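Local coordinates for protein anti-cleavage anti-greA transcription factor gfh1 (Thermus thermophilus, PDB 2F23) that inhibits all catalytic activities of RNA polymerase by partly occluding its substrate-binding site and so preventing NTP binding, at residues E13-M16 and Q17-E20; Y43-S46 and G47-A51; R61-S64 and L65-I68. All coordinates share one frame; numbering follows the deposited sequence.

Contact 1 of 3, residues E13-M16 and Q17-E20; sequences ERLM and QQLE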
# COMPACT_ATOMS: atom_id res chain seq x y z
N GLU A 13 0.68 10.70 6.69
CA GLU A 13 -0.37 11.51 6.06
C GLU A 13 -1.10 10.73 4.97
O GLU A 13 -2.33 10.72 4.92
CB GLU A 13 0.23 12.78 5.44
CG GLU A 13 -0.80 13.65 4.73
CD GLU A 13 -0.21 14.91 4.13
OE1 GLU A 13 0.67 15.52 4.78
OE2 GLU A 13 -0.62 15.31 3.02
N ARG A 14 -0.34 10.08 4.10
CA ARG A 14 -0.95 9.33 3.02
C ARG A 14 -1.85 8.21 3.54
O ARG A 14 -2.98 8.07 3.08
CB ARG A 14 0.11 8.73 2.10
CG ARG A 14 1.01 9.77 1.45
CD ARG A 14 1.89 9.16 0.36
NE ARG A 14 1.21 9.08 -0.93
CZ ARG A 14 0.23 8.23 -1.22
NH1 ARG A 14 -0.21 7.37 -0.31
NH2 ARG A 14 -0.31 8.24 -2.43
N LEU A 15 -1.35 7.43 4.49
CA LEU A 15 -2.14 6.34 5.03
C LEU A 15 -3.38 6.81 5.79
O LEU A 15 -4.43 6.17 5.73
CB LEU A 15 -1.28 5.45 5.93
CG LEU A 15 -0.19 4.68 5.18
CD1 LEU A 15 0.62 3.85 6.16
CD2 LEU A 15 -0.82 3.78 4.12
N MET A 16 -3.26 7.92 6.52
CA MET A 16 -4.42 8.43 7.25
C MET A 16 -5.48 8.90 6.27
O MET A 16 -6.68 8.69 6.48
CB MET A 16 -4.03 9.59 8.18
CG MET A 16 -5.21 10.17 8.98
SD MET A 16 -6.04 8.96 10.07
CE MET A 16 -4.65 8.50 11.05
N GLN A 17 -5.04 9.55 5.19
CA GLN A 17 -5.98 10.02 4.17
C GLN A 17 -6.65 8.80 3.55
O GLN A 17 -7.85 8.81 3.30
CB GLN A 17 -5.25 10.83 3.09
CG GLN A 17 -4.58 12.08 3.62
CD GLN A 17 -3.76 12.81 2.57
OE1 GLN A 17 -3.08 12.19 1.76
NE2 GLN A 17 -3.83 14.13 2.59
N GLN A 18 -5.87 7.75 3.31
CA GLN A 18 -6.43 6.54 2.73
C GLN A 18 -7.45 5.94 3.68
O GLN A 18 -8.50 5.45 3.25
CB GLN A 18 -5.33 5.52 2.44
CG GLN A 18 -5.86 4.28 1.73
CD GLN A 18 -4.77 3.26 1.45
OE1 GLN A 18 -5.01 2.27 0.76
NE2 GLN A 18 -3.58 3.50 2.00
N LEU A 19 -7.14 5.95 4.97
CA LEU A 19 -8.05 5.42 5.98
C LEU A 19 -9.37 6.19 5.98
O LEU A 19 -10.44 5.59 6.08
CB LEU A 19 -7.41 5.49 7.37
CG LEU A 19 -8.28 5.11 8.57
CD1 LEU A 19 -8.87 3.72 8.38
CD2 LEU A 19 -7.44 5.16 9.84
N GLU A 20 -9.30 7.51 5.85
CA GLU A 20 -10.52 8.31 5.83
C GLU A 20 -11.38 7.93 4.64
O GLU A 20 -12.60 7.82 4.75
CB GLU A 20 -10.17 9.80 5.77
CG GLU A 20 -9.36 10.28 6.96
CD GLU A 20 -10.13 10.22 8.27
OE1 GLU A 20 -10.63 9.13 8.62
OE2 GLU A 20 -10.22 11.27 8.94
O HOH W 1 -1.19 13.76 0.44

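Contact 2 of 3, residues Y43-S46 and G47-A51; sequences YDDS and GLEAA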
# COMPACT_ATOMS: atom_id res chain seq x y z
N TYR A 43 -35.16 -12.04 -5.16
CA TYR A 43 -35.18 -13.15 -6.10
C TYR A 43 -34.25 -14.23 -5.57
O TYR A 43 -34.58 -15.41 -5.57
CB TYR A 43 -34.70 -12.71 -7.48
CG TYR A 43 -35.57 -11.65 -8.12
CD1 TYR A 43 -35.27 -10.29 -7.98
CD2 TYR A 43 -36.69 -12.00 -8.87
CE1 TYR A 43 -36.06 -9.31 -8.57
CE2 TYR A 43 -37.50 -11.03 -9.46
CZ TYR A 43 -37.18 -9.69 -9.30
OH TYR A 43 -37.97 -8.72 -9.88
N ASP A 44 -33.08 -13.80 -5.11
CA ASP A 44 -32.09 -14.71 -4.56
C ASP A 44 -31.15 -13.93 -3.65
O ASP A 44 -31.30 -12.72 -3.49
CB ASP A 44 -31.30 -15.37 -5.69
CG ASP A 44 -30.49 -14.38 -6.50
OD1 ASP A 44 -31.08 -13.43 -7.04
OD2 ASP A 44 -29.26 -14.56 -6.58
N ASP A 45 -30.18 -14.62 -3.06
CA ASP A 45 -29.25 -13.98 -2.14
C ASP A 45 -27.92 -13.55 -2.74
O ASP A 45 -27.01 -13.14 -2.01
CB ASP A 45 -28.98 -14.90 -0.94
CG ASP A 45 -28.46 -16.27 -1.35
OD1 ASP A 45 -27.43 -16.33 -2.05
OD2 ASP A 45 -29.08 -17.28 -0.96
N SER A 46 -27.79 -13.62 -4.06
CA SER A 46 -26.55 -13.22 -4.73
C SER A 46 -26.14 -11.79 -4.39
O SER A 46 -24.96 -11.52 -4.11
CB SER A 46 -26.70 -13.36 -6.25
OG SER A 46 -25.53 -12.92 -6.91
N GLY A 47 -27.10 -10.88 -4.43
CA GLY A 47 -26.83 -9.48 -4.14
C GLY A 47 -26.39 -9.26 -2.70
O GLY A 47 -25.47 -8.48 -2.44
N LEU A 48 -27.05 -9.94 -1.77
CA LEU A 48 -26.71 -9.82 -0.36
C LEU A 48 -25.30 -10.34 -0.10
O LEU A 48 -24.53 -9.73 0.63
CB LEU A 48 -27.70 -10.60 0.50
CG LEU A 48 -29.01 -9.91 0.89
CD1 LEU A 48 -29.94 -10.92 1.54
CD2 LEU A 48 -28.73 -8.76 1.85
N GLU A 49 -24.98 -11.48 -0.70
CA GLU A 49 -23.66 -12.06 -0.51
C GLU A 49 -22.57 -11.15 -1.05
O GLU A 49 -21.52 -10.98 -0.41
CB GLU A 49 -23.58 -13.44 -1.18
CG GLU A 49 -24.38 -14.51 -0.46
CD GLU A 49 -23.99 -14.64 1.01
OE1 GLU A 49 -22.79 -14.80 1.30
OE2 GLU A 49 -24.90 -14.57 1.87
N ALA A 50 -22.82 -10.54 -2.20
CA ALA A 50 -21.84 -9.63 -2.80
C ALA A 50 -21.67 -8.40 -1.91
O ALA A 50 -20.56 -7.90 -1.75
CB ALA A 50 -22.31 -9.21 -4.20
N ALA A 51 -22.77 -7.93 -1.34
CA ALA A 51 -22.73 -6.76 -0.46
C ALA A 51 -21.95 -7.07 0.81
O ALA A 51 -21.18 -6.24 1.29
CB ALA A 51 -24.15 -6.33 -0.11
O HOH W 2 -29.90 -10.56 -2.62
O HOH W 3 -29.58 -11.01 -5.93

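Contact 3 of 3, residues R61-S64 and L65-I68; sequences RIDS and LEDI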
# COMPACT_ATOMS: atom_id res chain seq x y z
N ARG A 61 -9.28 -3.82 5.04
CA ARG A 61 -8.31 -2.78 4.69
C ARG A 61 -8.22 -1.79 5.85
O ARG A 61 -7.13 -1.37 6.23
CB ARG A 61 -8.75 -2.06 3.41
CG ARG A 61 -8.73 -2.94 2.17
CD ARG A 61 -9.40 -2.25 0.99
NE ARG A 61 -8.61 -1.14 0.44
CZ ARG A 61 -7.52 -1.30 -0.30
NH1 ARG A 61 -7.08 -2.51 -0.60
NH2 ARG A 61 -6.89 -0.23 -0.78
N ILE A 62 -9.37 -1.43 6.42
CA ILE A 62 -9.39 -0.50 7.54
C ILE A 62 -8.64 -1.05 8.74
O ILE A 62 -7.93 -0.31 9.41
CB ILE A 62 -10.84 -0.16 7.95
CG1 ILE A 62 -11.48 0.71 6.87
CG2 ILE A 62 -10.86 0.54 9.30
CD1 ILE A 62 -12.94 1.00 7.10
N ASP A 63 -8.80 -2.34 9.01
CA ASP A 63 -8.11 -2.94 10.15
C ASP A 63 -6.60 -2.87 9.95
O ASP A 63 -5.85 -2.58 10.89
CB ASP A 63 -8.54 -4.39 10.35
CG ASP A 63 -9.96 -4.51 10.86
OD1 ASP A 63 -10.36 -3.69 11.71
OD2 ASP A 63 -10.68 -5.43 10.42
N SER A 64 -6.14 -3.14 8.73
CA SER A 64 -4.72 -3.09 8.44
C SER A 64 -4.19 -1.66 8.57
O SER A 64 -3.11 -1.44 9.13
CB SER A 64 -4.44 -3.62 7.04
OG SER A 64 -4.71 -5.02 6.97
N LEU A 65 -4.95 -0.70 8.06
CA LEU A 65 -4.52 0.69 8.14
C LEU A 65 -4.47 1.18 9.58
O LEU A 65 -3.52 1.86 9.97
CB LEU A 65 -5.46 1.58 7.31
CG LEU A 65 -5.30 1.37 5.80
CD1 LEU A 65 -6.42 2.08 5.06
CD2 LEU A 65 -3.94 1.89 5.35
N GLU A 66 -5.48 0.83 10.37
CA GLU A 66 -5.51 1.25 11.76
C GLU A 66 -4.36 0.62 12.54
O GLU A 66 -3.79 1.25 13.42
CB GLU A 66 -6.85 0.87 12.40
CG GLU A 66 -7.99 1.77 11.96
CD GLU A 66 -9.34 1.32 12.47
OE1 GLU A 66 -10.28 2.15 12.44
OE2 GLU A 66 -9.48 0.15 12.90
N ASP A 67 -4.02 -0.62 12.19
CA ASP A 67 -2.93 -1.32 12.86
C ASP A 67 -1.61 -0.60 12.62
O ASP A 67 -0.87 -0.30 13.56
CB ASP A 67 -2.82 -2.75 12.34
CG ASP A 67 -1.69 -3.52 13.00
OD1 ASP A 67 -0.91 -4.17 12.28
OD2 ASP A 67 -1.59 -3.47 14.25
N ILE A 68 -1.32 -0.32 11.35
CA ILE A 68 -0.08 0.35 10.99
C ILE A 68 0.01 1.76 11.55
O ILE A 68 1.02 2.14 12.13
CB ILE A 68 0.08 0.40 9.47
CG1 ILE A 68 0.10 -1.03 8.92
CG2 ILE A 68 1.35 1.16 9.09
CD1 ILE A 68 0.25 -1.11 7.45

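Contact 1 of 3, residues E13-M16 and Q17-E20
From E13 to E20 the backbone is regular alpha helix: the N atoms of Q17, Q18, L19 and E20 donate to the O atoms of E13, R14, L15 and M16, at 2.8 to 3.0 Å. On the solvent side E13 and Q17 meet across one turn, carboxylate and amide planes 76° apart. Q17 sets CG beside its own backbone N (chi1 -62°), which presses that CG to 2.9 Å from E13 O and carries the extended chain back over E13. There NE2 of Q17 lies 3.4 Å from OE2 of E13, and a water joins the pair by donating to E13 OE2 at 3.1 Å and to Q17 OE1 at 2.8 Å. A leucine in place of Q17 would probably leave this water without one acceptor and E13 OE2 beside a methyl. Toward the second helix, L15 and Q18 lie alongside each other, pointing the same way, with L15 CD2 3.5 Å from Q18 NE2, a nitrogen hydrogen-bonded to OE2 of E148. M16, bent at chi2 and chi3, brings SD to 4.1 Å from L19 CD2. L15 and M16 pack on L69, and Q18 on R61 and L65, the pairing of an antiparallel two-helix coiled coil.

Contact 2 of 3, residues Y43-S46 and G47-A51
The side chains of D45 and E49 lie alongside each other one helical turn apart, pointing the same way, and their carboxylate planes are 85° apart. D45 OD1 meets the aliphatic part of its neighbour, 3.9 Å from E49 CG, while OD1 of D45 and OE2 of E49 remain 5.0 Å apart. D45 holds its CG between backbone N and carbonyl carbon, chi1 57°, which leaves OD1 beside the CG of E49. E49 is bent at chi2, and its OE2 has a salt bridge to K52, a partner likely to ease the closeness of two acids.

A third flat group, the carboxylate of D44, serves the start of helix 46-71. One of its oxygens, OD1, receives a bond from a water at 3.1 Å, and the same water accepts from G47 N. The other oxygen, OD2, accepts from S46 N two residues on, an Asx turn, although its modelled place is less sure. A second water links the carbonyl of D44 to the next amide, accepting from L48 N at 3.0 Å. Aspartate suits this place because the first N-H groups of a helix have no carbonyls of an earlier turn to bond. D45 occupies the N-cap position but its side chain makes no capping bond; its carbonyl accepts from E49 N at 2.9 Å, the first i to i+4 bond of the helix. The next bond runs from A50 N to S46 O at 3.0 Å, and the small methyl of A50 fits beside that oxygen, with CB 3.5 Å from S46 O. L48 turns its apolar chain to L33, L36 and M37, joining the new helix to helix 9-37 close to the tip of the coiled coil, the end that in Gre factors reaches into the polymerase.

Contact 3 of 3, residues R61-S64 and L65-I68
E66 keeps CG beside its backbone N (chi1 -75°) and extends beyond it (chi2 175°), while I62, one turn earlier, sets CG2 anti to its own N; the two side chains therefore lie alongside each other. This is i to i+4 packing within helix 46-71, the second arm of the antiparallel coiled coil. The CG2 methyl of I62 rests over one face of the E66 carboxylate, 3.6 Å from CD, and the side chain also packs on E22 and L26 of helix 9-37. E66 OE1 forms a salt bridge with R23 of that helix, which links the two helices. D63 comes near the same carboxylate, its OD1 4.1 Å from E66 OE2 with the planes 56° apart, and the bridge to R23 probably offsets part of this like-charge approach. The backbone bonds L65 N to R61 O and E66 N to I62 O, each 2.9 Å, keep the turn regular. L65 is buried and apolar, and packs on Q18 and L95. S64 suits its place because its short hydroxyl side chain reaches L95 O of a nearby loop by a hydrogen bond from OG, and the CG1 of I68 passes 3.2 Å from S64 O.

In the fold
All three contacts belong to the N-terminal coiled coil, in the order 1, 2, 3 along the chain. Contact 1 lies on helix 9-37; contact 2 covers the loop and the start of helix 46-71; contact 3 falls later on that helix. Because the helices run antiparallel, contacts 1 and 3 come back side by side, centres about 10 Å apart, and touch. Contact 2 sits at the far tip, about 31 Å from contact 1 and 27 Å from contact 3 between centres. At the base R14 and L15 touch strand 137-142, and R61, L65 and I68 touch the loop at P94 and L95, joining the arm to the C-terminal domain, while the tip projects, consistent with occlusion of the polymerase's substrate site.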